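Local atomic coordinates of D-isomer specific 2-hydroxyacid dehydrogenase family protein (Desulfovibrio vulgaris, PDB entry 5TX7), a protein that probably catalyses the NAD(P)-dependent interconversion of D-2-hydroxyacids and 2-oxoacids. Residues 100-104 / 158-163; 106-110 / 282-288; 115-121 / 138-144; 195-199 / 218-223. All coordinates share one frame; numbering follows the deposited sequence.

Contact 1: residues 100-104 / 158-163; sequences TDSVA and NTGRRV
Thr100 and Thr159 mark where helices 100-116 and 158-169 start side by side, their CA atoms 4.9 Å apart. Over 100-104 and 158-163 the two axes come within 8.7 Å at a crossing angle of -53°, and one turn further on Ala104 faces Val163. Thr100 CG2 rests on Asn158 O at 3.6 Å. For Thr159, chi1 of -59° puts OG1 beside the backbone N and leaves CG2 anti to it, against Val103 CG1 at 3.6 Å. Ala104 CB packs on Arg162 CG at 3.5 Å and on Val163 CG2 at 3.8 Å. Bent at chi2 and chi3, the Arg162 chain carries CD to Asp101 OD1. That oxygen is 4.0 Å from Arg162 NE but well out of the guanidinium plane, and no N-H points at it. Arg162 NH1 makes a weak hydrogen bond to Ala169 O of the second subunit. At the N-terminal ends of the two helices a water binds Thr100 OG1 at 2.8 Å and, weakly, Thr159 OG1. Gly160 fits the last glycine of a GxGxxG pattern, consistent with a Rossmann dinucleotide-binding turn. The chemistry is mainly apolar packing, with a weak water bridge and an unbonded charge pair at the edge.

Contact 2: residues 106-110 / 282-288; sequences HVFAL and LITPHLA
His106 and Ala288 bring helix 100-116 closest to the 282-288 segment, with CA atoms 5.5 Å apart, and the gap widens to 7.1 Å between the CA atoms of Leu110 and Leu282, the latter within strand 281-283. The imidazole of His106, with CG anti to the backbone N (chi1 -163°), stretches across the interface. Its NE2 donates to Thr284 OG1 at 3.0 Å in an almost straight bond (172°), with the oxygen lying in the ring plane. Ala288 covers one face: its CA stands 4.2 Å from the ring centroid in a CH-pi contact. Leu287 adds CD1, 3.5 Å from His106 CE1. One turn along the helix, Leu110 CD2 meets Leu282 CD2 at 3.9 Å and Thr284 CG2 at the same distance; Thr284 thus offers its hydroxyl oxygen to His106 and its methyl to Leu110. Thr284 OG1 is also hydrogen-bonded to Asp262 OD1, whose carboxylate takes the backbone N-H groups of Leu287 and Ala288 as well. Every touching residue is buried. The geometry is consistent with NE2 of His106 acting as donor, and the chain from His106 through Thr284 to Asp262 gives these buried polar groups partners while fixing the turn of the ring.

Contact 3: residues 115-121 / 138-144; sequences CRRTALH and FWDSTQE
Gln143 and Arg116 grip each other twice. The carboxamide NE2 of Gln143 donates to Arg116 O at 2.9 Å, and its OE1 receives Arg116 NE at 2.8 Å, the guanidinium nitrogen coming from above the carbonyl plane and the two flat groups standing 74° apart. The second hydrogen on NE2 goes to Ser141 O at 3.0 Å, so both N-H bonds of the amide are spent and its rotation is fixed. The Gln143 chain bends at chi2 (-60°), which brings the amide to Arg116 O. Next along, Glu144 N donates to Cys115 O at 3.0 Å, while Glu144 O takes a hydrogen from a water that accepts from Arg116 NH1. Arg116 is completed by the second subunit, where NH1 reaches Ser102 O and NH2 reaches Ala288 O. His121 lies between two bonds: ND1 donates to Arg117 O at 2.8 Å, an oxygen also taken by His121 N, and NE2 accepts a weak bond from Asp140 N at 3.1 Å. The carboxylates look elsewhere, Asp140 to Arg124 and Glu144 to Tyr232 and Lys149. With Arg117, at positive phi, ending helix 100-116 and occupying the N-cap position of helix 118-126, these hydrogen bonds hold the 138-144 loop to the helix junction, consistent with the dimerisation arm of D-2-hydroxyacid dehydrogenases.

Contact 4: residues 195-199 / 218-223; sequences LDELF and LVDARR
Phe199 and Arg223 form the close-packed side, their CA atoms 6.1 Å apart. Arg223 CB lies over one face of the phenyl ring, 4.0 Å from its centroid, and the chain, extended from CG to NE, leaves the guanidinium nearly parallel to the ring, at 16°. Leu195 CD2 covers one guanidinium face, 3.8 Å from Arg223 NH1. At the edge of the Phe199 ring Leu218 CD2 meets CZ at 3.9 Å, and Val219 CG2 comes to the same CZ. The two segments belong to the layer packed on one face of the Rossmann sheet: helix 195-201 is the crossover between edge strand 190-192 and strand 204-207, and segment 218-223 leads into helix 221-225, before strand 231-235. Asp220 N-caps that helix, its OD1 accepting from Arg223 N. Arg223 NH1 is pinned to Leu218 O at 3.1 Å. Toward solvent, hydrogen-bonded salt bridges take over. Asp196 OD1 is met by Arg223 NE at 2.8 Å, nearly along its C-O axis, and by Arg222 NH1 at 3.3 Å on the syn side. Arg222 and Asp196 are both exposed, their flat groups 77° apart; the bonds from Arg222 NH2, and that from Arg223 NH2 to Asp196 OD1, are weak.

Helix 100-116 threads contacts 1, 2 and 3. Contacts 1 and 2 have centres 13 Å apart and join through Ser102 OG, probably hydrogen-bonded to Ala288 O at 2.7 Å. Contact 3, centred about 18 Å from contact 2, touches it by packing of Leu282 CD1 against Arg117 NH1 at 4.1 Å. Across the dimer, contact 3 of one subunit reaches contacts 1 and 2 of the other through Arg116. Contact 4 stands apart, its centre about 21 Å from that of contact 1; its Leu218 lies near, without touching, the probable glycine-rich nucleotide-binding motif whose last glycine, Gly160, is in contact 1. In contact 2 the loop bears His286, paired with Glu267, recalling the family's histidine-glutamate pair.

Contact 1: residues 100-104 / 158-163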
loop_
_atom_site.group_PDB
_atom_site.type_symbol
_atom_site.label_atom_id
_atom_site.label_comp_id
_atom_site.label_asym_id
_atom_site.label_seq_id
_atom_site.Cartn_x
_atom_site.Cartn_y
_atom_site.Cartn_z
ATOM N N THR A 100 -14.490 -8.096 1.184
ATOM C CA THR A 100 -13.716 -8.059 2.426
ATOM C C THR A 100 -12.258 -7.708 2.180
ATOM O O THR A 100 -11.698 -6.819 2.807
ATOM C CB THR A 100 -13.761 -9.429 3.144
ATOM O OG1 THR A 100 -15.122 -9.767 3.456
ATOM C CG2 THR A 100 -12.925 -9.414 4.429
ATOM N N ASP A 101 -11.640 -8.407 1.249
ATOM C CA ASP A 101 -10.231 -8.179 0.958
ATOM C C ASP A 101 -9.997 -6.892 0.180
ATOM O O ASP A 101 -8.997 -6.208 0.402
ATOM C CB ASP A 101 -9.670 -9.360 0.196
ATOM C CG ASP A 101 -9.600 -10.622 1.056
ATOM O OD1 ASP A 101 -8.863 -10.585 2.067
ATOM O OD2 ASP A 101 -10.259 -11.639 0.713
ATOM N N SER A 102 -10.915 -6.569 -0.739
ATOM C CA SER A 102 -10.837 -5.332 -1.502
ATOM C C SER A 102 -10.802 -4.141 -0.548
ATOM O O SER A 102 -9.919 -3.286 -0.653
ATOM C CB SER A 102 -12.019 -5.211 -2.455
ATOM O OG SER A 102 -11.805 -4.189 -3.420
ATOM N N VAL A 103 -11.724 -4.128 0.414
ATOM C CA VAL A 103 -11.866 -2.997 1.336
ATOM C C VAL A 103 -10.694 -2.901 2.302
ATOM O O VAL A 103 -10.081 -1.824 2.417
ATOM C CB VAL A 103 -13.236 -3.014 2.072
ATOM C CG1 VAL A 103 -13.322 -1.947 3.157
ATOM C CG2 VAL A 103 -14.365 -2.760 1.047
ATOM N N ALA A 104 -10.370 -4.008 2.972
ATOM C CA ALA A 104 -9.219 -4.056 3.878
ATOM C C ALA A 104 -7.901 -3.597 3.221
ATOM O O ALA A 104 -7.144 -2.845 3.794
ATOM C CB ALA A 104 -9.058 -5.455 4.432
ATOM N N ASN A 158 -15.907 -9.045 9.435
ATOM C CA ASN A 158 -14.904 -9.654 8.544
ATOM C C ASN A 158 -13.831 -8.669 8.047
ATOM O O ASN A 158 -12.648 -9.011 8.046
ATOM C CB ASN A 158 -15.575 -10.283 7.319
ATOM C CG ASN A 158 -16.493 -11.456 7.670
ATOM O OD1 ASN A 158 -17.615 -11.536 7.189
ATOM N ND2 ASN A 158 -16.018 -12.359 8.496
ATOM N N THR A 159 -14.249 -7.472 7.640
ATOM C CA THR A 159 -13.326 -6.497 7.060
ATOM C C THR A 159 -12.361 -5.985 8.135
ATOM O O THR A 159 -11.145 -6.044 7.971
ATOM C CB THR A 159 -14.096 -5.334 6.413
ATOM O OG1 THR A 159 -14.959 -5.840 5.410
ATOM C CG2 THR A 159 -13.175 -4.376 5.744
ATOM N N GLY A 160 -12.937 -5.519 9.236
ATOM C CA GLY A 160 -12.200 -5.164 10.439
ATOM C C GLY A 160 -11.174 -6.206 10.857
ATOM O O GLY A 160 -10.044 -5.873 11.129
ATOM N N ARG A 161 -11.563 -7.463 10.886
ATOM C CA ARG A 161 -10.639 -8.541 11.258
ATOM C C ARG A 161 -9.505 -8.692 10.272
ATOM O O ARG A 161 -8.371 -8.963 10.678
ATOM C CB ARG A 161 -11.369 -9.875 11.339
ATOM C CG ARG A 161 -12.293 -9.974 12.535
ATOM C CD ARG A 161 -13.267 -11.109 12.333
ATOM N NE ARG A 161 -14.346 -11.093 13.308
ATOM C CZ ARG A 161 -15.331 -11.986 13.334
ATOM N NH1 ARG A 161 -15.386 -12.961 12.422
ATOM N NH2 ARG A 161 -16.278 -11.905 14.266
ATOM N N ARG A 162 -9.821 -8.532 8.980
ATOM C CA ARG A 162 -8.810 -8.546 7.906
ATOM C C ARG A 162 -7.837 -7.388 8.094
ATOM O O ARG A 162 -6.621 -7.570 8.040
ATOM C CB ARG A 162 -9.486 -8.463 6.538
ATOM C CG ARG A 162 -8.631 -8.842 5.362
ATOM C CD ARG A 162 -8.430 -10.339 5.350
ATOM N NE ARG A 162 -7.061 -10.633 5.642
ATOM C CZ ARG A 162 -6.625 -11.828 6.023
ATOM N NH1 ARG A 162 -5.336 -11.992 6.294
ATOM N NH2 ARG A 162 -7.446 -12.883 6.125
ATOM N N VAL A 163 -8.369 -6.195 8.353
ATOM C CA VAL A 163 -7.518 -5.058 8.615
ATOM C C VAL A 163 -6.579 -5.349 9.792
ATOM O O VAL A 163 -5.397 -5.001 9.747
ATOM C CB VAL A 163 -8.337 -3.776 8.845
ATOM C CG1 VAL A 163 -7.476 -2.672 9.444
ATOM C CG2 VAL A 163 -8.953 -3.304 7.547
HETATM O O HOH W 1 -17.239 -7.985 3.886
#

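Contact 2: residues 106-110 / 282-288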
loop_
_atom_site.group_PDB
_atom_site.type_symbol
_atom_site.label_atom_id
_atom_site.label_comp_id
_atom_site.label_asym_id
_atom_site.label_seq_id
_atom_site.Cartn_x
_atom_site.Cartn_y
_atom_site.Cartn_z
ATOM N N HIS A 106 -7.750 -1.575 0.650
ATOM C CA HIS A 106 -7.871 -0.136 0.364
ATOM C C HIS A 106 -7.526 0.748 1.593
ATOM O O HIS A 106 -6.962 1.843 1.444
ATOM C CB HIS A 106 -9.262 0.225 -0.185
ATOM C CG HIS A 106 -9.304 1.554 -0.861
ATOM N ND1 HIS A 106 -8.590 1.825 -2.009
ATOM C CD2 HIS A 106 -9.956 2.698 -0.547
ATOM C CE1 HIS A 106 -8.799 3.079 -2.370
ATOM N NE2 HIS A 106 -9.643 3.625 -1.513
ATOM N N VAL A 107 -7.848 0.255 2.796
ATOM C CA VAL A 107 -7.448 0.920 4.045
ATOM C C VAL A 107 -5.917 1.171 4.052
ATOM O O VAL A 107 -5.456 2.294 4.370
ATOM C CB VAL A 107 -7.873 0.099 5.288
ATOM C CG1 VAL A 107 -7.195 0.601 6.583
ATOM C CG2 VAL A 107 -9.375 0.110 5.443
ATOM N N PHE A 108 -5.166 0.122 3.674
ATOM C CA PHE A 108 -3.718 0.199 3.606
ATOM C C PHE A 108 -3.158 0.925 2.376
ATOM O O PHE A 108 -2.071 1.506 2.463
ATOM C CB PHE A 108 -3.085 -1.194 3.822
ATOM C CG PHE A 108 -3.276 -1.685 5.218
ATOM C CD1 PHE A 108 -2.471 -1.190 6.248
ATOM C CD2 PHE A 108 -4.319 -2.549 5.536
ATOM C CE1 PHE A 108 -2.656 -1.574 7.550
ATOM C CE2 PHE A 108 -4.523 -2.942 6.854
ATOM C CZ PHE A 108 -3.696 -2.449 7.862
ATOM N N ALA A 109 -3.880 0.918 1.259
ATOM C CA ALA A 109 -3.502 1.761 0.131
ATOM C C ALA A 109 -3.617 3.248 0.520
ATOM O O ALA A 109 -2.717 4.035 0.242
ATOM C CB ALA A 109 -4.356 1.463 -1.080
ATOM N N LEU A 110 -4.694 3.623 1.196
ATOM C CA LEU A 110 -4.842 5.020 1.673
ATOM C C LEU A 110 -3.778 5.374 2.726
ATOM O O LEU A 110 -3.111 6.406 2.637
ATOM C CB LEU A 110 -6.233 5.250 2.260
ATOM C CG LEU A 110 -7.397 5.155 1.263
ATOM C CD1 LEU A 110 -8.716 4.996 1.993
ATOM C CD2 LEU A 110 -7.488 6.368 0.365
ATOM N N LEU A 282 -6.739 12.649 1.829
ATOM C CA LEU A 282 -6.740 11.828 0.630
ATOM C C LEU A 282 -8.150 11.259 0.431
ATOM O O LEU A 282 -8.727 10.679 1.349
ATOM C CB LEU A 282 -5.725 10.706 0.784
ATOM C CG LEU A 282 -5.279 9.941 -0.440
ATOM C CD1 LEU A 282 -4.479 10.863 -1.330
ATOM C CD2 LEU A 282 -4.422 8.747 -0.012
ATOM N N ILE A 283 -8.720 11.462 -0.752
ATOM C CA ILE A 283 -10.103 11.098 -1.012
ATOM C C ILE A 283 -10.164 10.262 -2.292
ATOM O O ILE A 283 -9.545 10.598 -3.301
ATOM C CB ILE A 283 -11.018 12.329 -1.129
ATOM C CG1 ILE A 283 -10.819 13.244 0.086
ATOM C CG2 ILE A 283 -12.480 11.896 -1.223
ATOM C CD1 ILE A 283 -11.706 14.481 0.077
ATOM N N THR A 284 -10.907 9.165 -2.235
ATOM C CA THR A 284 -11.115 8.306 -3.386
ATOM C C THR A 284 -12.634 8.141 -3.578
ATOM O O THR A 284 -13.373 8.182 -2.612
ATOM C CB THR A 284 -10.398 6.926 -3.198
ATOM O OG1 THR A 284 -10.713 6.363 -1.932
ATOM C CG2 THR A 284 -8.889 7.097 -3.237
ATOM N N PRO A 285 -13.100 7.976 -4.838
ATOM C CA PRO A 285 -14.522 8.080 -5.149
ATOM C C PRO A 285 -15.331 6.790 -4.924
ATOM O O PRO A 285 -15.820 6.188 -5.885
ATOM C CB PRO A 285 -14.499 8.475 -6.631
ATOM C CG PRO A 285 -13.326 7.742 -7.146
ATOM C CD PRO A 285 -12.298 7.891 -6.073
ATOM N N HIS A 286 -15.464 6.371 -3.664
ATOM C CA HIS A 286 -16.287 5.232 -3.286
ATOM C C HIS A 286 -15.989 3.991 -4.125
ATOM O O HIS A 286 -16.886 3.400 -4.717
ATOM C CB HIS A 286 -17.759 5.629 -3.365
ATOM C CG HIS A 286 -18.662 4.784 -2.532
ATOM N ND1 HIS A 286 -19.949 5.171 -2.214
ATOM C CD2 HIS A 286 -18.477 3.570 -1.958
ATOM C CE1 HIS A 286 -20.521 4.223 -1.489
ATOM N NE2 HIS A 286 -19.644 3.250 -1.304
ATOM N N LEU A 287 -14.722 3.606 -4.154
ATOM C CA LEU A 287 -14.239 2.500 -4.964
ATOM C C LEU A 287 -13.492 1.427 -4.156
ATOM O O LEU A 287 -12.830 0.576 -4.731
ATOM C CB LEU A 287 -13.343 3.060 -6.096
ATOM C CG LEU A 287 -12.108 3.891 -5.751
ATOM C CD1 LEU A 287 -11.065 3.099 -4.990
ATOM C CD2 LEU A 287 -11.462 4.465 -6.998
ATOM N N ALA A 288 -13.593 1.460 -2.839
ATOM C CA ALA A 288 -12.841 0.516 -1.992
ATOM C C ALA A 288 -13.292 -0.925 -2.259
ATOM O O ALA A 288 -12.483 -1.850 -2.252
ATOM C CB ALA A 288 -13.014 0.859 -0.527
#

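Contact 3: residues 115-121 / 138-144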
loop_
_atom_site.group_PDB
_atom_site.type_symbol
_atom_site.label_atom_id
_atom_site.label_comp_id
_atom_site.label_asym_id
_atom_site.label_seq_id
_atom_site.Cartn_x
_atom_site.Cartn_y
_atom_site.Cartn_z
ATOM N N CYS A 115 1.551 7.781 4.482
ATOM C CA CYS A 115 2.805 7.586 5.202
ATOM C C CYS A 115 4.067 7.751 4.365
ATOM O O CYS A 115 5.074 8.252 4.864
ATOM C CB CYS A 115 2.830 6.234 5.893
ATOM S SG CYS A 115 1.673 6.242 7.285
ATOM N N ARG A 116 4.002 7.324 3.101
ATOM C CA ARG A 116 5.151 7.383 2.165
ATOM C C ARG A 116 4.957 8.366 1.011
ATOM O O ARG A 116 5.943 8.867 0.467
ATOM C CB ARG A 116 5.402 5.991 1.586
ATOM C CG ARG A 116 5.384 4.845 2.598
ATOM C CD ARG A 116 6.405 5.048 3.698
ATOM N NE ARG A 116 7.782 4.894 3.206
ATOM C CZ ARG A 116 8.645 3.940 3.546
ATOM N NH1 ARG A 116 8.326 2.971 4.414
ATOM N NH2 ARG A 116 9.856 3.959 2.997
ATOM N N ARG A 117 3.714 8.658 0.614
ATOM C CA ARG A 117 3.446 9.588 -0.477
ATOM C C ARG A 117 4.179 9.163 -1.746
ATOM O O ARG A 117 4.861 9.980 -2.358
ATOM C CB ARG A 117 3.782 11.022 -0.042
ATOM C CG ARG A 117 2.852 11.612 1.007
ATOM C CD ARG A 117 1.587 12.122 0.354
ATOM N NE ARG A 117 0.633 12.672 1.307
ATOM C CZ ARG A 117 -0.627 13.038 1.009
ATOM N NH1 ARG A 117 -1.136 12.873 -0.221
ATOM N NH2 ARG A 117 -1.411 13.549 1.957
ATOM N N THR A 118 4.028 7.895 -2.150
ATOM C CA THR A 118 4.800 7.387 -3.302
ATOM C C THR A 118 4.452 8.119 -4.564
ATOM O O THR A 118 5.332 8.448 -5.344
ATOM C CB THR A 118 4.607 5.898 -3.576
ATOM O OG1 THR A 118 3.217 5.624 -3.737
ATOM C CG2 THR A 118 5.203 5.070 -2.440
ATOM N N ALA A 119 3.170 8.377 -4.767
ATOM C CA ALA A 119 2.692 9.054 -5.977
ATOM C C ALA A 119 3.139 10.510 -6.059
ATOM O O ALA A 119 3.400 11.017 -7.156
ATOM C CB ALA A 119 1.174 8.967 -6.070
ATOM N N LEU A 120 3.203 11.184 -4.918
ATOM C CA LEU A 120 3.790 12.527 -4.866
ATOM C C LEU A 120 5.243 12.502 -5.355
ATOM O O LEU A 120 5.598 13.222 -6.261
ATOM C CB LEU A 120 3.708 13.121 -3.461
ATOM C CG LEU A 120 4.443 14.446 -3.237
ATOM C CD1 LEU A 120 3.900 15.530 -4.156
ATOM C CD2 LEU A 120 4.335 14.891 -1.784
ATOM N N HIS A 121 6.067 11.644 -4.779
ATOM C CA HIS A 121 7.479 11.572 -5.173
ATOM C C HIS A 121 7.703 11.143 -6.625
ATOM O O HIS A 121 8.674 11.578 -7.261
ATOM C CB HIS A 121 8.257 10.669 -4.234
ATOM C CG HIS A 121 8.359 11.221 -2.857
ATOM N ND1 HIS A 121 7.473 10.879 -1.865
ATOM C CD2 HIS A 121 9.214 12.115 -2.306
ATOM C CE1 HIS A 121 7.783 11.521 -0.758
ATOM N NE2 HIS A 121 8.836 12.277 -0.997
ATOM N N PHE A 138 16.067 12.030 -2.113
ATOM C CA PHE A 138 15.345 13.121 -1.449
ATOM C C PHE A 138 13.946 12.662 -1.025
ATOM O O PHE A 138 13.479 11.604 -1.443
ATOM C CB PHE A 138 15.242 14.364 -2.358
ATOM C CG PHE A 138 14.220 14.229 -3.456
ATOM C CD1 PHE A 138 14.535 13.583 -4.652
ATOM C CD2 PHE A 138 12.927 14.711 -3.278
ATOM C CE1 PHE A 138 13.585 13.429 -5.644
ATOM C CE2 PHE A 138 11.973 14.543 -4.261
ATOM C CZ PHE A 138 12.302 13.908 -5.450
ATOM N N TRP A 139 13.289 13.481 -0.207
ATOM C CA TRP A 139 11.879 13.293 0.125
ATOM C C TRP A 139 11.281 14.640 0.528
ATOM O O TRP A 139 11.867 15.370 1.315
ATOM C CB TRP A 139 11.655 12.193 1.195
ATOM C CG TRP A 139 12.413 12.347 2.492
ATOM C CD1 TRP A 139 12.013 13.033 3.613
ATOM C CD2 TRP A 139 13.684 11.774 2.813
ATOM N NE1 TRP A 139 12.971 12.933 4.602
ATOM C CE2 TRP A 139 14.008 12.171 4.134
ATOM C CE3 TRP A 139 14.592 10.969 2.107
ATOM C CZ2 TRP A 139 15.197 11.789 4.759
ATOM C CZ3 TRP A 139 15.774 10.600 2.720
ATOM C CH2 TRP A 139 16.063 11.003 4.039
ATOM N N ASP A 140 10.164 14.987 -0.102
ATOM C CA ASP A 140 9.331 16.142 0.267
ATOM C C ASP A 140 8.362 15.856 1.417
ATOM O O ASP A 140 7.695 16.758 1.909
ATOM C CB ASP A 140 8.540 16.639 -0.960
ATOM C CG ASP A 140 9.442 17.116 -2.115
ATOM O OD1 ASP A 140 10.690 17.226 -1.945
ATOM O OD2 ASP A 140 8.875 17.385 -3.195
ATOM N N SER A 141 8.296 14.609 1.856
ATOM C CA SER A 141 7.370 14.212 2.903
ATOM C C SER A 141 8.091 13.170 3.715
ATOM O O SER A 141 8.563 12.187 3.137
ATOM C CB SER A 141 6.117 13.610 2.263
ATOM O OG SER A 141 5.033 13.616 3.156
ATOM N N THR A 142 8.191 13.372 5.028
ATOM C CA THR A 142 8.800 12.383 5.904
ATOM C C THR A 142 8.214 10.987 5.651
ATOM O O THR A 142 6.975 10.816 5.577
ATOM C CB THR A 142 8.578 12.717 7.394
ATOM O OG1 THR A 142 9.215 13.960 7.723
ATOM C CG2 THR A 142 9.158 11.594 8.284
ATOM N N GLN A 143 9.113 10.009 5.492
ATOM C CA GLN A 143 8.725 8.618 5.297
ATOM C C GLN A 143 8.415 7.999 6.639
ATOM O O GLN A 143 9.261 8.043 7.532
ATOM C CB GLN A 143 9.852 7.858 4.589
ATOM C CG GLN A 143 10.162 8.357 3.182
ATOM C CD GLN A 143 8.958 8.246 2.266
ATOM O OE1 GLN A 143 8.647 7.171 1.731
ATOM N NE2 GLN A 143 8.253 9.357 2.101
ATOM N N GLU A 144 7.213 7.459 6.795
ATOM C CA GLU A 144 6.751 7.038 8.116
ATOM C C GLU A 144 6.458 5.541 8.081
ATOM O O GLU A 144 5.823 5.025 7.165
ATOM C CB GLU A 144 5.536 7.858 8.564
ATOM C CG GLU A 144 5.510 8.177 10.057
ATOM C CD GLU A 144 4.368 9.108 10.472
ATOM O OE1 GLU A 144 4.059 10.062 9.733
ATOM O OE2 GLU A 144 3.783 8.904 11.560
HETATM O O HOH W 2 5.819 2.498 5.706
#

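Contact 4: residues 195-199 / 218-223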
loop_
_atom_site.group_PDB
_atom_site.type_symbol
_atom_site.label_atom_id
_atom_site.label_comp_id
_atom_site.label_asym_id
_atom_site.label_seq_id
_atom_site.Cartn_x
_atom_site.Cartn_y
_atom_site.Cartn_z
ATOM N N LEU A 195 -14.908 2.254 23.009
ATOM C CA LEU A 195 -14.743 3.223 21.923
ATOM C C LEU A 195 -13.908 4.458 22.307
ATOM O O LEU A 195 -13.069 4.883 21.536
ATOM C CB LEU A 195 -16.117 3.661 21.410
ATOM C CG LEU A 195 -16.179 4.421 20.105
ATOM C CD1 LEU A 195 -15.319 3.774 19.022
ATOM C CD2 LEU A 195 -17.630 4.415 19.607
ATOM N N ASP A 196 -14.116 5.002 23.501
ATOM C CA ASP A 196 -13.326 6.158 23.958
ATOM C C ASP A 196 -11.855 5.809 24.160
ATOM O O ASP A 196 -10.995 6.565 23.715
ATOM C CB ASP A 196 -13.976 6.853 25.180
ATOM C CG ASP A 196 -15.293 7.581 24.814
ATOM O OD1 ASP A 196 -15.512 7.935 23.629
ATOM O OD2 ASP A 196 -16.138 7.827 25.701
ATOM N N GLU A 197 -11.576 4.654 24.767
ATOM C CA GLU A 197 -10.221 4.129 24.944
ATOM C C GLU A 197 -9.493 3.894 23.614
ATOM O O GLU A 197 -8.275 4.102 23.521
ATOM C CB GLU A 197 -10.296 2.820 25.744
ATOM C CG GLU A 197 -8.972 2.211 26.198
ATOM C CD GLU A 197 -9.162 0.886 26.952
ATOM O OE1 GLU A 197 -10.311 0.569 27.403
ATOM O OE2 GLU A 197 -8.151 0.148 27.089
ATOM N N LEU A 198 -10.238 3.464 22.596
ATOM C CA LEU A 198 -9.681 3.263 21.254
ATOM C C LEU A 198 -9.093 4.564 20.742
ATOM O O LEU A 198 -7.947 4.570 20.319
ATOM C CB LEU A 198 -10.723 2.723 20.270
ATOM C CG LEU A 198 -10.250 2.277 18.868
ATOM C CD1 LEU A 198 -11.145 1.185 18.304
ATOM C CD2 LEU A 198 -10.182 3.398 17.847
ATOM N N PHE A 199 -9.853 5.656 20.805
ATOM C CA PHE A 199 -9.349 6.964 20.316
ATOM C C PHE A 199 -8.168 7.551 21.092
ATOM O O PHE A 199 -7.311 8.188 20.472
ATOM C CB PHE A 199 -10.478 7.997 20.193
ATOM C CG PHE A 199 -11.326 7.787 18.982
ATOM C CD1 PHE A 199 -12.420 6.934 19.036
ATOM C CD2 PHE A 199 -10.989 8.375 17.771
ATOM C CE1 PHE A 199 -13.191 6.695 17.917
ATOM C CE2 PHE A 199 -11.772 8.164 16.658
ATOM C CZ PHE A 199 -12.867 7.311 16.728
ATOM N N LEU A 218 -19.852 9.481 15.017
ATOM C CA LEU A 218 -18.968 8.773 15.948
ATOM C C LEU A 218 -17.635 9.495 16.090
ATOM O O LEU A 218 -17.170 9.744 17.198
ATOM C CB LEU A 218 -18.763 7.350 15.418
ATOM C CG LEU A 218 -17.941 6.275 16.065
ATOM C CD1 LEU A 218 -18.497 4.943 15.568
ATOM C CD2 LEU A 218 -16.473 6.410 15.708
ATOM N N VAL A 219 -17.021 9.810 14.950
ATOM C CA VAL A 219 -15.786 10.586 14.918
ATOM C C VAL A 219 -16.152 12.074 15.008
ATOM O O VAL A 219 -16.356 12.762 13.986
ATOM C CB VAL A 219 -14.957 10.283 13.664
ATOM C CG1 VAL A 219 -13.635 11.062 13.688
ATOM C CG2 VAL A 219 -14.717 8.772 13.572
ATOM N N ASP A 220 -16.255 12.543 16.252
ATOM C CA ASP A 220 -16.635 13.916 16.555
ATOM C C ASP A 220 -15.469 14.684 17.162
ATOM O O ASP A 220 -14.419 14.105 17.461
ATOM C CB ASP A 220 -17.885 13.953 17.460
ATOM C CG ASP A 220 -17.704 13.256 18.814
ATOM O OD1 ASP A 220 -16.612 12.726 19.129
ATOM O OD2 ASP A 220 -18.700 13.236 19.576
ATOM N N ALA A 221 -15.681 15.985 17.349
ATOM C CA ALA A 221 -14.673 16.882 17.917
ATOM C C ALA A 221 -14.041 16.356 19.198
ATOM O O ALA A 221 -12.837 16.500 19.360
ATOM C CB ALA A 221 -15.265 18.275 18.157
ATOM N N ARG A 222 -14.848 15.741 20.076
ATOM C CA ARG A 222 -14.389 15.235 21.381
ATOM C C ARG A 222 -13.430 14.054 21.285
ATOM O O ARG A 222 -12.404 14.041 21.966
ATOM C CB ARG A 222 -15.568 14.823 22.273
ATOM C CG ARG A 222 -15.156 14.387 23.688
ATOM C CD ARG A 222 -16.326 13.857 24.499
ATOM N NE ARG A 222 -16.995 12.752 23.815
ATOM C CZ ARG A 222 -16.732 11.450 23.963
ATOM N NH1 ARG A 222 -17.422 10.582 23.236
ATOM N NH2 ARG A 222 -15.817 10.995 24.815
ATOM N N ARG A 223 -13.778 13.058 20.466
ATOM C CA ARG A 223 -12.896 11.917 20.252
ATOM C C ARG A 223 -11.628 12.319 19.514
ATOM O O ARG A 223 -10.556 11.767 19.799
ATOM C CB ARG A 223 -13.603 10.812 19.516
ATOM C CG ARG A 223 -14.272 9.879 20.487
ATOM C CD ARG A 223 -15.482 9.189 19.933
ATOM N NE ARG A 223 -16.278 8.623 21.020
ATOM C CZ ARG A 223 -17.519 8.173 20.887
ATOM N NH1 ARG A 223 -18.127 8.195 19.706
ATOM N NH2 ARG A 223 -18.179 7.719 21.931
#